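Local coordinates for protein transcriptional regulator (Rhodococcus sp., PDB 2O0Y) that probably acts as a DNA-binding transcription factor of the IclR family, pairing a helix-turn-helix domain with a C-terminal domain related to GAF folds, at residues 114-119 with 125-130; 208-213 with 242-247; 138-141 with 145-148; 153-158 with 198-203. All coordinates share one frame; numbering follows the deposited sequence.

Contact 1: 114-119 with 125-130; sequences VNLYIR and VVVAQC
A beta hairpin with a classic bulge brings Leu116 against both Val127 and Ala128, within the antiparallel sheet of the IclR C-terminal domain. Main-chain bonds lock the strands on either side of the irregularity: Val114 N reaches Cys130 O at 2.8 Å, and Ile118 N reaches Val125 O at 2.9 Å. At the bulge itself, Leu116 N gives its hydrogen to Ala128 O (2.7 Å), while Leu116 O accepts from Val127 N (2.9 Å), so one residue faces two. The extra residue swings Val127 out of the usual alternation. Its CG2 presses tightly on Leu116 CD2 at 3.5 Å, and its CG1 crosses the CG1-CD1 arm of Ile118 roughly at a right angle. Beta-branched valine and isoleucine suit strand positions, and here they pack together at the partly exposed end of the hairpin. On the face carrying Asn115 and Tyr117, Val126 lays CG2 over the Tyr117 ring, 3.6 Å from the ring centroid and 25° off its normal, a CH-pi contact; the phenol oxygen bonds onward to Arg124. Beside it, Asn115 and Gln129 run side by side with amide planes 50° apart. With CG turned opposite its own main-chain nitrogen (chi1 -176°), Gln129 runs extended and lies alongside Asn115. Gln129 NE2 has a second acceptor in Ile140 O, and its bond to Asn115 OD1, 2.7 Å long, lies in the plane of the glutamine amide.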
# COMPACT_ATOMS: atom_id res chain seq x y z
N VAL B 114 -14.90 15.87 -15.21
CA VAL B 114 -13.53 16.15 -14.83
C VAL B 114 -13.05 14.96 -14.01
O VAL B 114 -13.63 14.68 -12.98
CB VAL B 114 -13.43 17.41 -14.00
CG1 VAL B 114 -12.01 17.60 -13.54
CG2 VAL B 114 -13.89 18.62 -14.84
N ASN B 115 -11.99 14.28 -14.47
CA ASN B 115 -11.43 13.08 -13.78
C ASN B 115 -10.05 13.41 -13.24
O ASN B 115 -9.25 14.01 -13.97
CB ASN B 115 -11.27 11.96 -14.81
CG ASN B 115 -12.62 11.39 -15.26
OD1 ASN B 115 -13.49 11.12 -14.44
ND2 ASN B 115 -12.81 11.28 -16.56
N LEU B 116 -9.74 13.00 -12.01
CA LEU B 116 -8.38 13.17 -11.52
C LEU B 116 -7.80 11.78 -11.54
O LEU B 116 -8.29 10.90 -10.81
CB LEU B 116 -8.33 13.72 -10.08
CG LEU B 116 -6.96 14.19 -9.55
CD1 LEU B 116 -7.17 15.18 -8.43
CD2 LEU B 116 -6.21 13.05 -8.91
N TYR B 117 -6.78 11.56 -12.36
CA TYR B 117 -6.22 10.21 -12.48
C TYR B 117 -4.86 10.13 -11.86
O TYR B 117 -4.13 11.11 -11.91
CB TYR B 117 -5.94 9.96 -13.95
CG TYR B 117 -7.05 9.54 -14.83
CD1 TYR B 117 -7.38 8.19 -14.94
CD2 TYR B 117 -7.74 10.47 -15.64
CE1 TYR B 117 -8.38 7.77 -15.82
CE2 TYR B 117 -8.73 10.05 -16.53
CZ TYR B 117 -9.02 8.69 -16.62
OH TYR B 117 -9.97 8.20 -17.48
N ILE B 118 -4.50 8.95 -11.31
CA ILE B 118 -3.12 8.65 -11.00
C ILE B 118 -2.69 7.37 -11.71
O ILE B 118 -3.53 6.65 -12.28
CB ILE B 118 -2.97 8.47 -9.45
CG1 ILE B 118 -3.93 7.39 -8.96
CG2 ILE B 118 -3.23 9.81 -8.74
CD1 ILE B 118 -3.65 6.83 -7.53
N ARG B 119 -1.40 7.02 -11.63
CA ARG B 119 -0.90 5.79 -12.15
C ARG B 119 -0.77 4.85 -10.97
O ARG B 119 -0.34 5.25 -9.86
CB ARG B 119 0.48 5.98 -12.79
CG ARG B 119 1.10 4.73 -13.37
CD ARG B 119 2.49 5.02 -13.98
NE ARG B 119 3.54 5.32 -13.00
CZ ARG B 119 4.15 4.42 -12.22
NH1 ARG B 119 3.79 3.14 -12.21
NH2 ARG B 119 5.13 4.82 -11.41
N VAL B 125 -6.02 5.21 -12.99
CA VAL B 125 -7.13 5.02 -12.07
C VAL B 125 -7.68 6.38 -11.76
O VAL B 125 -6.93 7.30 -11.42
CB VAL B 125 -6.66 4.40 -10.74
CG1 VAL B 125 -7.86 3.99 -9.86
CG2 VAL B 125 -5.81 3.19 -11.04
N VAL B 126 -8.99 6.51 -11.90
CA VAL B 126 -9.67 7.75 -11.48
C VAL B 126 -9.86 7.68 -9.99
O VAL B 126 -10.42 6.70 -9.44
CB VAL B 126 -11.05 7.94 -12.21
CG1 VAL B 126 -11.75 9.12 -11.71
CG2 VAL B 126 -10.83 8.07 -13.71
N VAL B 127 -9.31 8.67 -9.31
CA VAL B 127 -9.40 8.67 -7.85
C VAL B 127 -10.26 9.80 -7.30
O VAL B 127 -10.58 9.84 -6.10
CB VAL B 127 -8.00 8.69 -7.22
CG1 VAL B 127 -7.26 7.33 -7.54
CG2 VAL B 127 -7.21 9.96 -7.64
N ALA B 128 -10.60 10.75 -8.15
CA ALA B 128 -11.68 11.68 -7.86
C ALA B 128 -12.30 12.18 -9.15
O ALA B 128 -11.62 12.18 -10.18
CB ALA B 128 -11.16 12.91 -7.02
N GLN B 129 -13.59 12.56 -9.11
CA GLN B 129 -14.34 12.85 -10.35
C GLN B 129 -15.44 13.86 -10.11
O GLN B 129 -16.10 13.79 -9.08
CB GLN B 129 -14.99 11.53 -10.80
CG GLN B 129 -15.74 11.58 -12.14
CD GLN B 129 -16.21 10.19 -12.57
OE1 GLN B 129 -17.14 9.65 -11.98
NE2 GLN B 129 -15.52 9.59 -13.58
N CYS B 130 -15.64 14.79 -11.04
CA CYS B 130 -16.80 15.67 -10.98
C CYS B 130 -17.53 15.54 -12.31
O CYS B 130 -17.03 15.99 -13.35
CB CYS B 130 -16.37 17.13 -10.79
SG CYS B 130 -15.71 17.38 -9.09

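Contact 2: 208-213 with 242-247; sequences LSFPLV and ECTRAA
Strand segment 208-213 and helix segment 242-247 run almost parallel, their axes 14° apart and 8.6 Å at closest approach, with Phe210 facing Thr244 and Arg245. The large aromatic side chain fills the gap between sheet and helix. Its CG lies opposite the carbonyl carbon, which directs the ring at the helix backbone. Arg245 CA sits over one ring face, 3.8 Å from the centroid and 18° off the normal, a CH-pi contact. Thr244 reaches the same ring with its methyl branch: CG2 is 3.5 Å from Phe210 CD1. Its hydroxyl points elsewhere, bonding back to Tyr240 O one turn earlier, and this satisfies the polar branch of a buried residue. Leu208 CD2 slides past Thr244 OG1 at 3.8 Å. Arginine serves here mainly through its hydrocarbon part, with Arg245 CB 3.6 Å from Phe210 CE2. The chain then bends at chi3 and brings the guanidinium round to the ring edge, its plane 87° from that of the ring; Phe210 CE2 therefore lies over the guanidinium face, and the charged group is not stacked on the aromatic face. The ring of Tyr194 also meets Phe210. Leu208 and Phe210 pointing at the helix while the intervening Ser209 points away is the alternation of a strand covered on one face by a helix, as in the alpha/beta architecture of GAF-like domains.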
# COMPACT_ATOMS: atom_id res chain seq x y z
N LEU B 208 -8.86 15.78 -22.83
CA LEU B 208 -7.79 16.77 -22.68
C LEU B 208 -7.24 16.53 -21.27
O LEU B 208 -8.02 16.52 -20.32
CB LEU B 208 -8.39 18.17 -22.74
CG LEU B 208 -7.58 19.39 -22.29
CD1 LEU B 208 -6.34 19.64 -23.19
CD2 LEU B 208 -8.52 20.58 -22.35
N SER B 209 -5.92 16.40 -21.12
CA SER B 209 -5.31 16.16 -19.80
C SER B 209 -4.17 17.13 -19.51
O SER B 209 -3.36 17.42 -20.39
CB SER B 209 -4.74 14.74 -19.72
OG SER B 209 -4.52 14.34 -18.35
N PHE B 210 -4.11 17.67 -18.29
CA PHE B 210 -2.98 18.52 -17.87
C PHE B 210 -2.29 17.80 -16.70
O PHE B 210 -2.96 17.15 -15.90
CB PHE B 210 -3.48 19.90 -17.37
CG PHE B 210 -3.61 20.93 -18.47
CD1 PHE B 210 -4.69 20.90 -19.34
CD2 PHE B 210 -2.63 21.90 -18.66
CE1 PHE B 210 -4.82 21.83 -20.39
CE2 PHE B 210 -2.76 22.83 -19.70
CZ PHE B 210 -3.85 22.79 -20.55
N PRO B 211 -0.95 17.98 -16.56
CA PRO B 211 -0.29 17.40 -15.42
C PRO B 211 -0.63 18.16 -14.14
O PRO B 211 -0.73 19.39 -14.14
CB PRO B 211 1.22 17.59 -15.73
CG PRO B 211 1.30 18.69 -16.71
CD PRO B 211 -0.03 18.73 -17.44
N LEU B 212 -0.77 17.41 -13.05
CA LEU B 212 -0.74 18.01 -11.71
C LEU B 212 0.58 17.57 -11.09
O LEU B 212 0.95 16.40 -11.22
CB LEU B 212 -1.91 17.44 -10.88
CG LEU B 212 -3.26 17.78 -11.53
CD1 LEU B 212 -4.35 17.04 -10.69
CD2 LEU B 212 -3.46 19.30 -11.49
N VAL B 213 1.28 18.49 -10.42
CA VAL B 213 2.65 18.22 -9.92
C VAL B 213 2.77 18.41 -8.41
O VAL B 213 1.94 19.14 -7.78
CB VAL B 213 3.68 19.10 -10.65
CG1 VAL B 213 3.65 18.82 -12.21
CG2 VAL B 213 3.36 20.57 -10.47
N GLU B 242 -7.94 26.61 -21.85
CA GLU B 242 -7.76 27.74 -20.93
C GLU B 242 -8.30 27.45 -19.53
O GLU B 242 -7.64 27.80 -18.54
CB GLU B 242 -8.43 28.98 -21.48
CG GLU B 242 -8.07 30.22 -20.75
CD GLU B 242 -8.40 31.44 -21.59
OE1 GLU B 242 -9.34 31.35 -22.39
OE2 GLU B 242 -7.67 32.46 -21.49
N CYS B 243 -9.50 26.86 -19.43
CA CYS B 243 -10.05 26.51 -18.11
C CYS B 243 -9.25 25.41 -17.44
O CYS B 243 -9.04 25.46 -16.23
CB CYS B 243 -11.52 26.09 -18.19
SG CYS B 243 -12.55 27.42 -18.85
N THR B 244 -8.86 24.38 -18.20
CA THR B 244 -8.20 23.25 -17.57
C THR B 244 -6.79 23.64 -17.15
O THR B 244 -6.30 23.19 -16.13
CB THR B 244 -8.22 22.01 -18.48
OG1 THR B 244 -9.57 21.77 -18.87
CG2 THR B 244 -7.75 20.75 -17.72
N ARG B 245 -6.15 24.51 -17.92
CA ARG B 245 -4.80 24.99 -17.57
C ARG B 245 -4.83 25.73 -16.26
O ARG B 245 -3.98 25.49 -15.43
CB ARG B 245 -4.25 25.97 -18.64
CG ARG B 245 -2.80 26.32 -18.38
CD ARG B 245 -2.29 27.45 -19.33
NE ARG B 245 -2.24 27.03 -20.73
CZ ARG B 245 -1.34 26.19 -21.25
NH1 ARG B 245 -0.39 25.67 -20.48
NH2 ARG B 245 -1.36 25.89 -22.54
N ALA B 246 -5.78 26.65 -16.10
CA ALA B 246 -5.89 27.43 -14.85
C ALA B 246 -6.17 26.53 -13.66
O ALA B 246 -5.58 26.72 -12.60
CB ALA B 246 -6.98 28.48 -14.98
N ALA B 247 -7.08 25.59 -13.83
CA ALA B 247 -7.47 24.67 -12.73
C ALA B 247 -6.29 23.84 -12.30
O ALA B 247 -6.04 23.66 -11.10
CB ALA B 247 -8.60 23.75 -13.23

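Contact 3: 138-141 with 145-148; sequences SVIP and PYPL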
# COMPACT_ATOMS: atom_id res chain seq x y z
N SER B 138 -18.62 11.55 -20.23
CA SER B 138 -17.73 10.48 -19.73
C SER B 138 -18.21 10.07 -18.36
O SER B 138 -18.47 10.92 -17.49
CB SER B 138 -16.26 10.93 -19.56
OG SER B 138 -15.65 10.13 -18.51
N VAL B 139 -18.34 8.77 -18.16
CA VAL B 139 -18.80 8.26 -16.86
C VAL B 139 -17.89 7.10 -16.39
O VAL B 139 -18.39 6.14 -15.76
CB VAL B 139 -20.28 7.82 -16.96
CG1 VAL B 139 -20.51 6.89 -18.15
CG2 VAL B 139 -20.71 7.15 -15.70
N ILE B 140 -16.59 7.21 -16.64
CA ILE B 140 -15.58 6.22 -16.17
C ILE B 140 -15.66 5.92 -14.67
O ILE B 140 -15.63 6.85 -13.86
CB ILE B 140 -14.14 6.71 -16.48
CG1 ILE B 140 -13.89 6.75 -17.97
CG2 ILE B 140 -13.09 5.72 -16.00
CD1 ILE B 140 -13.06 5.52 -18.38
N PRO B 141 -15.75 4.64 -14.28
CA PRO B 141 -15.81 4.34 -12.85
C PRO B 141 -14.55 4.64 -12.04
O PRO B 141 -13.43 4.48 -12.55
CB PRO B 141 -16.10 2.83 -12.81
CG PRO B 141 -15.68 2.33 -14.09
CD PRO B 141 -15.86 3.42 -15.10
N PRO B 145 -8.82 0.08 -12.66
CA PRO B 145 -7.64 0.34 -13.49
C PRO B 145 -7.95 0.23 -14.98
O PRO B 145 -8.58 -0.75 -15.41
CB PRO B 145 -6.64 -0.77 -13.09
CG PRO B 145 -7.45 -1.83 -12.49
CD PRO B 145 -8.71 -1.20 -11.93
N TYR B 146 -7.51 1.22 -15.74
CA TYR B 146 -7.59 1.23 -17.19
C TYR B 146 -6.18 1.38 -17.75
O TYR B 146 -5.25 1.76 -17.04
CB TYR B 146 -8.48 2.37 -17.72
CG TYR B 146 -9.97 2.15 -17.57
CD1 TYR B 146 -10.73 1.60 -18.62
CD2 TYR B 146 -10.61 2.43 -16.39
CE1 TYR B 146 -12.10 1.38 -18.47
CE2 TYR B 146 -11.95 2.20 -16.22
CZ TYR B 146 -12.69 1.68 -17.26
OH TYR B 146 -14.03 1.47 -17.07
N PRO B 147 -6.01 1.05 -19.05
CA PRO B 147 -4.66 1.01 -19.61
C PRO B 147 -4.02 2.39 -19.69
O PRO B 147 -4.74 3.40 -19.58
CB PRO B 147 -4.88 0.43 -21.02
CG PRO B 147 -6.31 0.73 -21.33
CD PRO B 147 -7.03 0.62 -20.02
N LEU B 148 -2.70 2.43 -19.84
CA LEU B 148 -2.01 3.73 -19.99
C LEU B 148 -1.70 4.02 -21.47
O LEU B 148 -1.19 5.08 -21.78
CB LEU B 148 -0.67 3.73 -19.23
CG LEU B 148 -0.61 3.86 -17.71
CD1 LEU B 148 0.83 3.68 -17.25
CD2 LEU B 148 -1.17 5.22 -17.29
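The loop between strand 123-130 and the short edge strand 146-147 folds back on itself here, with Ile140 and Pro141 meeting the ring of Tyr146 at the surface of the IclR C-terminal domain. The backbones stay well apart: Ile140 CA and Tyr146 CA are 9.5 Å from each other, and the gap is bridged by side chains alone. Ile140 and Tyr146 approach from opposite directions. The isoleucine offers both its branches to the aromatic group. Its CD1 lies over one face of the ring, 4.1 Å from the centroid and 14° off the normal, in a CH-pi contact, while CG2 touches Tyr146 CE2 at 3.7 Å. With CG1 anti to the carbonyl carbon (chi1 -67°) and CG2 anti to the backbone N, both arms lean to the tyrosine side. A beta-branched residue suits the place because it presents two hydrocarbon arms to a flat partner. The same CG2 methyl also touches Val126 of strand 123-130, which ties the loop to the hairpin. Tyr146 is paired with Arg124 of the same strand through the backbone, and its CB bond points toward segment 138-141. The contact is small, burying 131 Å² in all, and is made by van der Waals and CH-pi contact across the two segments; Ile140 and Tyr146 also touch a neighbouring molecule in the crystal. Pro141, a rigid ring that stiffens the loop, crosses the tyrosine at about a right angle and sets its CD 3.3 Å from Tyr146 OH.

Contact 4: 153-158 with 198-203; sequences AGKILL and HGEREL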
# COMPACT_ATOMS: atom_id res chain seq x y z
N ALA B 153 -4.92 11.16 -20.52
CA ALA B 153 -4.43 11.00 -19.15
C ALA B 153 -3.24 10.05 -19.12
O ALA B 153 -2.24 10.34 -18.47
CB ALA B 153 -5.52 10.49 -18.24
N GLY B 154 -3.33 8.91 -19.82
CA GLY B 154 -2.23 7.94 -19.80
C GLY B 154 -0.90 8.55 -20.22
O GLY B 154 0.14 8.31 -19.60
N LYS B 155 -0.89 9.31 -21.32
CA LYS B 155 0.34 9.96 -21.78
C LYS B 155 0.84 11.08 -20.85
O LYS B 155 2.02 11.37 -20.81
CB LYS B 155 0.17 10.47 -23.22
CG LYS B 155 0.23 9.31 -24.24
CD LYS B 155 -0.13 9.77 -25.68
CE LYS B 155 -1.59 9.44 -26.07
NZ LYS B 155 -1.83 7.96 -26.36
N ILE B 156 -0.06 11.72 -20.11
CA ILE B 156 0.36 12.70 -19.09
C ILE B 156 1.02 11.94 -17.93
O ILE B 156 2.11 12.29 -17.53
CB ILE B 156 -0.81 13.59 -18.60
CG1 ILE B 156 -1.27 14.56 -19.72
CG2 ILE B 156 -0.42 14.36 -17.30
CD1 ILE B 156 -0.26 15.66 -20.05
N LEU B 157 0.40 10.86 -17.44
CA LEU B 157 1.01 10.10 -16.34
C LEU B 157 2.36 9.55 -16.72
O LEU B 157 3.23 9.42 -15.86
CB LEU B 157 0.09 8.96 -15.89
CG LEU B 157 -1.21 9.49 -15.28
CD1 LEU B 157 -2.23 8.35 -15.19
CD2 LEU B 157 -0.91 10.11 -13.89
N LEU B 158 2.56 9.21 -18.00
CA LEU B 158 3.84 8.59 -18.41
C LEU B 158 4.95 9.62 -18.47
O LEU B 158 6.09 9.26 -18.72
CB LEU B 158 3.73 7.87 -19.76
CG LEU B 158 2.95 6.56 -19.70
CD1 LEU B 158 2.56 6.07 -21.12
CD2 LEU B 158 3.77 5.49 -18.90
N HIS B 198 -8.20 12.32 -29.67
CA HIS B 198 -9.57 11.97 -30.13
C HIS B 198 -9.66 10.50 -30.55
O HIS B 198 -8.86 10.04 -31.34
CB HIS B 198 -9.94 12.82 -31.34
CG HIS B 198 -9.70 14.29 -31.16
ND1 HIS B 198 -10.58 15.12 -30.49
CD2 HIS B 198 -8.69 15.08 -31.58
CE1 HIS B 198 -10.12 16.36 -30.50
NE2 HIS B 198 -8.97 16.36 -31.17
N GLY B 199 -10.62 9.76 -30.01
CA GLY B 199 -10.91 8.43 -30.54
C GLY B 199 -9.84 7.39 -30.24
O GLY B 199 -9.75 6.37 -30.91
N GLU B 200 -9.05 7.63 -29.19
CA GLU B 200 -8.05 6.64 -28.82
C GLU B 200 -8.66 5.56 -27.96
O GLU B 200 -8.49 4.39 -28.26
CB GLU B 200 -6.86 7.30 -28.12
CG GLU B 200 -5.92 7.95 -29.09
CD GLU B 200 -4.61 8.38 -28.43
OE1 GLU B 200 -4.36 8.02 -27.26
OE2 GLU B 200 -3.83 9.08 -29.09
N ARG B 201 -9.38 5.97 -26.90
CA ARG B 201 -10.01 5.05 -25.96
C ARG B 201 -11.17 4.30 -26.60
O ARG B 201 -11.29 3.07 -26.46
CB ARG B 201 -10.52 5.83 -24.73
CG ARG B 201 -9.44 6.43 -23.82
CD ARG B 201 -10.00 7.49 -22.85
NE ARG B 201 -11.43 7.35 -22.57
CZ ARG B 201 -12.32 8.35 -22.67
NH1 ARG B 201 -11.92 9.58 -23.00
NH2 ARG B 201 -13.61 8.14 -22.41
N GLU B 202 -12.03 5.04 -27.29
CA GLU B 202 -13.16 4.46 -28.00
C GLU B 202 -13.66 5.49 -29.01
O GLU B 202 -13.42 6.69 -28.83
CB GLU B 202 -14.30 4.08 -27.04
CG GLU B 202 -15.02 5.26 -26.42
CD GLU B 202 -16.00 4.85 -25.33
OE1 GLU B 202 -15.68 3.96 -24.50
OE2 GLU B 202 -17.07 5.46 -25.27
N LEU B 203 -14.34 5.02 -30.03
CA LEU B 203 -14.89 5.89 -31.05
C LEU B 203 -15.87 6.84 -30.39
O LEU B 203 -16.67 6.39 -29.58
CB LEU B 203 -15.61 5.06 -32.12
CG LEU B 203 -16.11 5.73 -33.40
CD1 LEU B 203 -14.98 6.27 -34.29
CD2 LEU B 203 -16.97 4.77 -34.22
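A single salt bridge, Lys155 to Glu200, joins helix 152-157 to the loop between strands 195-198 and 205-213 and accounts for the touching of these two segments. Lys155 NZ donates to Glu200 OE1 at 2.7 Å. The ammonium approaches on the syn side of the carboxylate, 19° out of its plane, the side on which carboxylate oxygens commonly receive donors. Glu200 OE2 lies farther off, 3.6 Å from Lys155 NZ, so the grip is one-sided and not forked. The two side chains come from opposite directions. Glu200 runs extended beyond CG, whereas Lys155 bends at chi3 (-100°) and again at chi4, which turns its ammonium towards the acid. A long flexible lysine suits this task: its hydrocarbon part packs on Leu182 and Val186 of helix 178-192, and only the tip needs to meet a charge. Glu200 OE1 has a second donor, Gly151 N, immediately before helix 152-157. The carboxylate thus probably also sits favourably at the positive end of the helix dipole. Lys185 lies close to Lys155 and touches Glu200, so the carboxylate probably compensates both positive charges. A buried lysine would otherwise be costly, and the partly exposed acid of the loop most likely helps to keep it charged. Glu200 follows Gly199, whose positive phi turns the chain as it leaves the strand. The whole is an ion pair linking a sheet-covering helix to an inter-strand loop in the GAF-like domain of an IclR-type regulator.

From the N terminus, contact 1 comes first and closes the hairpin 114-130. Contact 3 then closes the short loop 138-148, contact 4 the much longer excursion 153-203, and contact 2 the last loop, 208-247. They follow in series, none nesting within or crossing another. In space they converge on one sheet: contact 3 extends the edge beside the hairpin, where Arg119 packs on Leu148. Helix 152-157 of contact 4 covers the face bearing Tyr117 and Ser209, with Ala153 touching both, while helix 237-254 of contact 2 lies on the opposite face. Leu116 and Leu212 join contacts 1 and 2, and Leu148 packs contact 3 against Leu157 of contact 4.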